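Local coordinates for glycosyl hydrolase, BNR repeat (Ralstonia eutropha, PDB 3B7F), which is a seven-bladed beta-propeller protein with BNR repeats, probably a glycosyl hydrolase whose substrate is not established, at residues P81-S86 with D115-L120; T94-P99 with A148-V153. All blocks are in the same frame, centred on the assembly; numbering follows the deposited sequence.

Contact 1: residues P81-S86 with D115-L120; sequences PTVFRS and DHVFWL
Face-to-face packing of two adjacent blades in a seven-bladed beta-propeller brings Pro81 of strand 81-86 against Asp115 and His116, and Val83 against Val117 and Leu120 of strand 116-122. The short strand axes approach to 6.0 Å at 51°, and no hydrogen bond joins the segments, as expected where separate sheets meet through side chains. At the Pro81 end the ring lies on the opposing backbone: its CB is 3.6 Å from Asp115 O and 3.9 Å from His116 CA. Further along, Val83 supplies one methyl to two partners, CG2 standing 4.2 Å from Val117 CG2 and also 4.2 Å from Leu120 CD2. With CG1 anti to the backbone N (chi1 -178°), CG2 is the branch that meets the other blade. Val83 and Leu120 run past each other in opposite directions. Beside this apolar seam, His116 ND1 donates to Asp115 OD2 at 2.7 Å and 164°; the acceptor uses its anti lone pair and lies in the imidazole plane, which, with His58 stacked on the ring, would restrain its rotation. Classic beta bulges opposite Ser136 and Gly134 interrupt the pairing of 116-122 with strand 131-136, whose Ala133 touches both Val117 and Leu120, while Leu71 of strand 70-75 meets Leu120 from the other blade.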
loop_
_atom_site.group_PDB
_atom_site.type_symbol
_atom_site.label_atom_id
_atom_site.label_comp_id
_atom_site.label_asym_id
_atom_site.label_seq_id
_atom_site.Cartn_x
_atom_site.Cartn_y
_atom_site.Cartn_z
ATOM N N PRO A 81 9.817 -3.564 17.319
ATOM C CA PRO A 81 8.705 -3.456 16.372
ATOM C C PRO A 81 7.403 -3.958 16.981
ATOM O O PRO A 81 7.412 -4.996 17.619
ATOM C CB PRO A 81 9.148 -4.342 15.210
ATOM C CG PRO A 81 10.026 -5.346 15.828
ATOM C CD PRO A 81 10.706 -4.686 16.985
ATOM N N THR A 82 6.311 -3.216 16.791
ATOM C CA THR A 82 5.001 -3.571 17.329
ATOM C C THR A 82 3.849 -3.012 16.504
ATOM O O THR A 82 4.055 -2.339 15.482
ATOM C CB THR A 82 4.845 -3.065 18.818
ATOM O OG1 THR A 82 3.683 -3.647 19.413
ATOM C CG2 THR A 82 4.749 -1.535 18.924
ATOM N N VAL A 83 2.632 -3.330 16.955
ATOM C CA VAL A 83 1.394 -2.791 16.426
ATOM C C VAL A 83 0.631 -2.151 17.592
ATOM O O VAL A 83 0.402 -2.795 18.623
ATOM C CB VAL A 83 0.509 -3.867 15.746
ATOM C CG1 VAL A 83 -0.747 -3.228 15.182
ATOM C CG2 VAL A 83 1.269 -4.590 14.626
ATOM N N PHE A 84 0.287 -0.878 17.454
ATOM C CA PHE A 84 -0.571 -0.204 18.437
ATOM C C PHE A 84 -2.013 -0.314 17.945
ATOM O O PHE A 84 -2.250 -0.307 16.733
ATOM C CB PHE A 84 -0.208 1.265 18.623
ATOM C CG PHE A 84 1.134 1.489 19.261
ATOM C CD1 PHE A 84 1.269 1.432 20.643
ATOM C CD2 PHE A 84 2.259 1.783 18.475
ATOM C CE1 PHE A 84 2.509 1.657 21.248
ATOM C CE2 PHE A 84 3.489 2.005 19.064
ATOM C CZ PHE A 84 3.623 1.934 20.459
ATOM N N ARG A 85 -2.959 -0.453 18.871
ATOM C CA ARG A 85 -4.372 -0.559 18.527
ATOM C C ARG A 85 -5.157 0.529 19.245
ATOM O O ARG A 85 -4.812 0.927 20.354
ATOM C CB ARG A 85 -4.934 -1.953 18.884
ATOM C CG ARG A 85 -5.521 -2.126 20.299
ATOM C CD ARG A 85 -5.755 -3.606 20.693
ATOM N NE ARG A 85 -4.502 -4.116 21.211
ATOM C CZ ARG A 85 -4.171 -4.320 22.490
ATOM N NH1 ARG A 85 -5.023 -4.169 23.513
ATOM N NH2 ARG A 85 -2.938 -4.749 22.746
ATOM N N SER A 86 -6.222 0.982 18.604
ATOM C CA SER A 86 -7.148 1.945 19.177
ATOM C C SER A 86 -8.549 1.437 18.937
ATOM O O SER A 86 -8.810 0.922 17.852
ATOM C CB SER A 86 -7.019 3.292 18.509
ATOM O OG SER A 86 -7.921 4.194 19.091
ATOM N N ASP A 115 12.281 -7.038 11.626
ATOM C CA ASP A 115 12.845 -5.704 11.719
ATOM C C ASP A 115 11.715 -4.716 11.957
ATOM O O ASP A 115 11.803 -3.897 12.861
ATOM C CB ASP A 115 13.621 -5.297 10.476
ATOM C CG ASP A 115 14.301 -3.958 10.656
ATOM O OD1 ASP A 115 15.321 -3.884 11.366
ATOM O OD2 ASP A 115 13.799 -2.971 10.101
ATOM N N HIS A 116 10.668 -4.782 11.131
ATOM C CA HIS A 116 9.487 -3.944 11.325
ATOM C C HIS A 116 8.251 -4.528 10.659
ATOM O O HIS A 116 8.350 -5.306 9.717
ATOM C CB HIS A 116 9.746 -2.494 10.852
ATOM C CG HIS A 116 10.102 -2.354 9.404
ATOM N ND1 HIS A 116 11.399 -2.401 8.948
ATOM C CD2 HIS A 116 9.333 -2.116 8.320
ATOM C CE1 HIS A 116 11.411 -2.235 7.638
ATOM N NE2 HIS A 116 10.165 -2.065 7.231
ATOM N N VAL A 117 7.088 -4.176 11.205
ATOM C CA VAL A 117 5.805 -4.514 10.611
ATOM C C VAL A 117 5.635 -3.435 9.566
ATOM O O VAL A 117 5.621 -2.243 9.892
ATOM C CB VAL A 117 4.661 -4.488 11.613
ATOM C CG1 VAL A 117 3.321 -4.828 10.915
ATOM C CG2 VAL A 117 4.955 -5.452 12.759
ATOM N N PHE A 118 5.521 -3.838 8.310
ATOM C CA PHE A 118 5.441 -2.890 7.209
ATOM C C PHE A 118 4.016 -2.570 6.742
ATOM O O PHE A 118 3.712 -1.420 6.439
ATOM C CB PHE A 118 6.241 -3.438 6.031
ATOM C CG PHE A 118 6.284 -2.515 4.866
ATOM C CD1 PHE A 118 7.105 -1.409 4.897
ATOM C CD2 PHE A 118 5.520 -2.746 3.741
ATOM C CE1 PHE A 118 7.145 -0.527 3.828
ATOM C CE2 PHE A 118 5.554 -1.858 2.668
ATOM C CZ PHE A 118 6.357 -0.757 2.716
ATOM N N TRP A 119 3.160 -3.586 6.690
ATOM C CA TRP A 119 1.819 -3.473 6.126
ATOM C C TRP A 119 0.777 -4.151 6.979
ATOM O O TRP A 119 1.016 -5.238 7.437
ATOM C CB TRP A 119 1.843 -4.207 4.794
ATOM C CG TRP A 119 0.655 -4.012 3.945
ATOM C CD1 TRP A 119 -0.576 -4.583 4.073
ATOM C CD2 TRP A 119 0.614 -3.223 2.764
ATOM N NE1 TRP A 119 -1.398 -4.157 3.055
ATOM C CE2 TRP A 119 -0.681 -3.336 2.228
ATOM C CE3 TRP A 119 1.552 -2.429 2.108
ATOM C CZ2 TRP A 119 -1.065 -2.681 1.075
ATOM C CZ3 TRP A 119 1.180 -1.805 0.945
ATOM C CH2 TRP A 119 -0.125 -1.927 0.442
ATOM N N LEU A 120 -0.406 -3.548 7.078
ATOM C CA LEU A 120 -1.538 -4.047 7.858
ATOM C C LEU A 120 -2.761 -4.104 6.945
ATOM O O LEU A 120 -3.063 -3.130 6.245
ATOM C CB LEU A 120 -1.827 -3.118 9.041
ATOM C CG LEU A 120 -0.826 -3.035 10.202
ATOM C CD1 LEU A 120 -1.150 -1.811 11.055
ATOM C CD2 LEU A 120 -0.823 -4.330 11.016
#

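Contact 2: residues T94-P99 with A148-V153; sequences TEATRP and ASWEPV. With EDO (1,2-ethanediol), chain Q.
Arg98 and Ser149 form a single beta bridge, CA to CA 4.3 Å, between the segments that follow strand 94-95 and precede strand 151-152, so outer portions of two propeller blades are joined by backbone pairing. Among the hydrogen bonds, Arg98 N to Ala148 O is 3.2 Å long and nearly straight at 165°. Thr97 N and Thr97 OG1 approach the same oxygen, but both bonds are weak. In the return direction Trp150 N donates to Arg98 O at 2.8 Å, in the carbonyl plane although bent to 133° at the hydrogen; Ser149 CA adds a CA-H...O contact to this oxygen.

Side-chain packing extends the pairing. With CG anti to the backbone N (chi1 -178°), Arg98 continues as an extended chain beside the opposing backbone, its CB 3.8 Å from Ser149 CB. Trp150 O and Glu151 CA lie over one face of the guanidinium, and NH2 is 3.7 Å from Pro152 CD. Although Arg98 NE comes close to Trp150 O, the angle is too poor for a hydrogen bond. The indole of Trp150 meets Arg98 O at its edge, in plane, with CD1 3.4 Å away.

The polar fringe includes 1,2-ethanediol, probably from the crystallisation liquor: its O1 donates to Ser149 O at 3.0 Å, and Thr144 OG1 also binds it. Ser149 OG is hydrogen-bonded to Asp145 OD2. Behind the bridge, Trp150 packs on Trp131 and Ala133 of strand 131-136 and Ser143 of strand 139-143, while Ala96 and Pro99 rest on Thr82 of strand 81-86.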
loop_
_atom_site.group_PDB
_atom_site.type_symbol
_atom_site.label_atom_id
_atom_site.label_comp_id
_atom_site.label_asym_id
_atom_site.label_seq_id
_atom_site.Cartn_x
_atom_site.Cartn_y
_atom_site.Cartn_z
ATOM N N THR A 94 -2.808 1.303 22.397
ATOM C CA THR A 94 -2.230 0.275 23.267
ATOM C C THR A 94 -1.350 -0.626 22.423
ATOM O O THR A 94 -1.766 -1.078 21.362
ATOM C CB THR A 94 -3.303 -0.571 23.980
ATOM O OG1 THR A 94 -4.218 0.292 24.653
ATOM C CG2 THR A 94 -2.665 -1.511 25.007
ATOM N N GLU A 95 -0.128 -0.849 22.889
ATOM C CA GLU A 95 0.818 -1.746 22.221
ATOM C C GLU A 95 0.313 -3.195 22.264
ATOM O O GLU A 95 -0.410 -3.566 23.188
ATOM C CB GLU A 95 2.264 -1.625 22.800
ATOM C CG GLU A 95 2.560 -2.175 24.228
ATOM C CD GLU A 95 1.862 -1.436 25.380
ATOM O OE1 GLU A 95 1.399 -0.275 25.190
ATOM O OE2 GLU A 95 1.767 -2.037 26.483
ATOM N N ALA A 96 0.697 -3.982 21.251
ATOM C CA ALA A 96 0.341 -5.409 21.138
ATOM C C ALA A 96 0.807 -6.185 22.359
ATOM O O ALA A 96 1.902 -5.924 22.861
ATOM C CB ALA A 96 0.948 -6.041 19.863
ATOM N N THR A 97 -0.020 -7.112 22.848
ATOM C CA THR A 97 0.402 -7.972 23.954
ATOM C C THR A 97 1.414 -8.948 23.331
ATOM O O THR A 97 2.479 -9.193 23.930
ATOM C CB THR A 97 -0.770 -8.630 24.722
ATOM O OG1 THR A 97 -1.537 -9.472 23.861
ATOM C CG2 THR A 97 -1.669 -7.566 25.293
ATOM N N ARG A 98 1.124 -9.428 22.110
ATOM C CA ARG A 98 2.039 -10.288 21.349
ATOM C C ARG A 98 2.203 -9.736 19.913
ATOM O O ARG A 98 1.436 -10.097 19.017
ATOM C CB ARG A 98 1.537 -11.731 21.320
ATOM C CG ARG A 98 2.456 -12.712 20.574
ATOM C CD ARG A 98 1.786 -14.066 20.372
ATOM N NE ARG A 98 2.571 -14.896 19.446
ATOM C CZ ARG A 98 2.187 -16.067 18.922
ATOM N NH1 ARG A 98 0.989 -16.602 19.192
ATOM N NH2 ARG A 98 3.012 -16.707 18.088
ATOM N N PRO A 99 3.215 -8.874 19.680
ATOM C CA PRO A 99 3.388 -8.389 18.310
ATOM C C PRO A 99 4.006 -9.458 17.394
ATOM O O PRO A 99 4.471 -10.471 17.890
ATOM C CB PRO A 99 4.341 -7.209 18.490
ATOM C CG PRO A 99 5.159 -7.576 19.684
ATOM C CD PRO A 99 4.202 -8.269 20.596
ATOM N N ALA A 148 -4.342 -7.353 18.975
ATOM C CA ALA A 148 -3.686 -7.426 20.285
ATOM C C ALA A 148 -2.536 -8.432 20.252
ATOM O O ALA A 148 -1.447 -8.135 20.751
ATOM C CB ALA A 148 -4.697 -7.764 21.404
ATOM N N SER A 149 -2.788 -9.596 19.645
ATOM C CA SER A 149 -1.823 -10.690 19.544
ATOM C C SER A 149 -1.745 -11.166 18.106
ATOM O O SER A 149 -2.749 -11.187 17.389
ATOM C CB SER A 149 -2.189 -11.860 20.473
ATOM O OG SER A 149 -3.439 -12.417 20.129
ATOM N N TRP A 150 -0.537 -11.539 17.703
ATOM C CA TRP A 150 -0.234 -11.964 16.357
ATOM C C TRP A 150 0.489 -13.292 16.376
ATOM O O TRP A 150 1.305 -13.518 17.269
ATOM C CB TRP A 150 0.660 -10.916 15.706
ATOM C CG TRP A 150 -0.037 -9.587 15.531
ATOM C CD1 TRP A 150 -0.132 -8.571 16.448
ATOM C CD2 TRP A 150 -0.744 -9.150 14.376
ATOM N NE1 TRP A 150 -0.855 -7.540 15.932
ATOM C CE2 TRP A 150 -1.263 -7.872 14.668
ATOM C CE3 TRP A 150 -1.027 -9.733 13.129
ATOM C CZ2 TRP A 150 -2.011 -7.150 13.754
ATOM C CZ3 TRP A 150 -1.788 -9.037 12.232
ATOM C CH2 TRP A 150 -2.267 -7.747 12.543
ATOM N N GLU A 151 0.179 -14.159 15.405
ATOM C CA GLU A 151 0.864 -15.433 15.233
ATOM C C GLU A 151 1.311 -15.525 13.758
ATOM O O GLU A 151 0.667 -14.922 12.878
ATOM C CB GLU A 151 -0.063 -16.607 15.579
ATOM C CG GLU A 151 -1.119 -16.898 14.491
ATOM C CD GLU A 151 -2.248 -17.823 14.909
ATOM O OE1 GLU A 151 -2.098 -18.574 15.918
ATOM O OE2 GLU A 151 -3.292 -17.772 14.194
ATOM N N PRO A 152 2.401 -16.264 13.475
ATOM C CA PRO A 152 2.778 -16.466 12.077
ATOM C C PRO A 152 1.731 -17.223 11.247
ATOM O O PRO A 152 1.028 -18.062 11.795
ATOM C CB PRO A 152 4.039 -17.332 12.164
ATOM C CG PRO A 152 4.400 -17.458 13.560
ATOM C CD PRO A 152 3.336 -16.906 14.414
ATOM N N VAL A 153 1.577 -16.878 9.966
ATOM C CA VAL A 153 0.756 -17.690 9.063
ATOM C C VAL A 153 1.793 -18.699 8.581
ATOM O O VAL A 153 2.535 -18.430 7.631
ATOM C CB VAL A 153 0.092 -16.914 7.912
ATOM C CG1 VAL A 153 -0.604 -17.880 6.922
ATOM C CG2 VAL A 153 -0.889 -15.895 8.469
HETATM C C1 EDO Q . -3.837 -14.262 17.722
HETATM O O1 EDO Q . -4.864 -13.278 17.511
HETATM C C2 EDO Q . -3.791 -15.290 16.607
HETATM O O2 EDO Q . -5.114 -15.747 16.296
#

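Both contacts join the same two blades, the four-stranded sheets 56-95 and 116-152, and their centres are 9 Å apart. Contact 1 lies about 14 Å from the chain centre and contact 2 about 21 Å, placing apolar packing further in and backbone pairing further out. Along the chain the segments alternate: 81-86, 94-99, 115-120, 148-153. Strands 81-86 and 94-95 are neighbours in one sheet, linked by a probable hydrogen bond from Arg85 N to Thr94 O of 2.8 Å; strands 116-122 and 151-152 are the inner and outer edge strands of the other. The same pair of blades thus meets at two places, one nearer the chain centre and one farther from it.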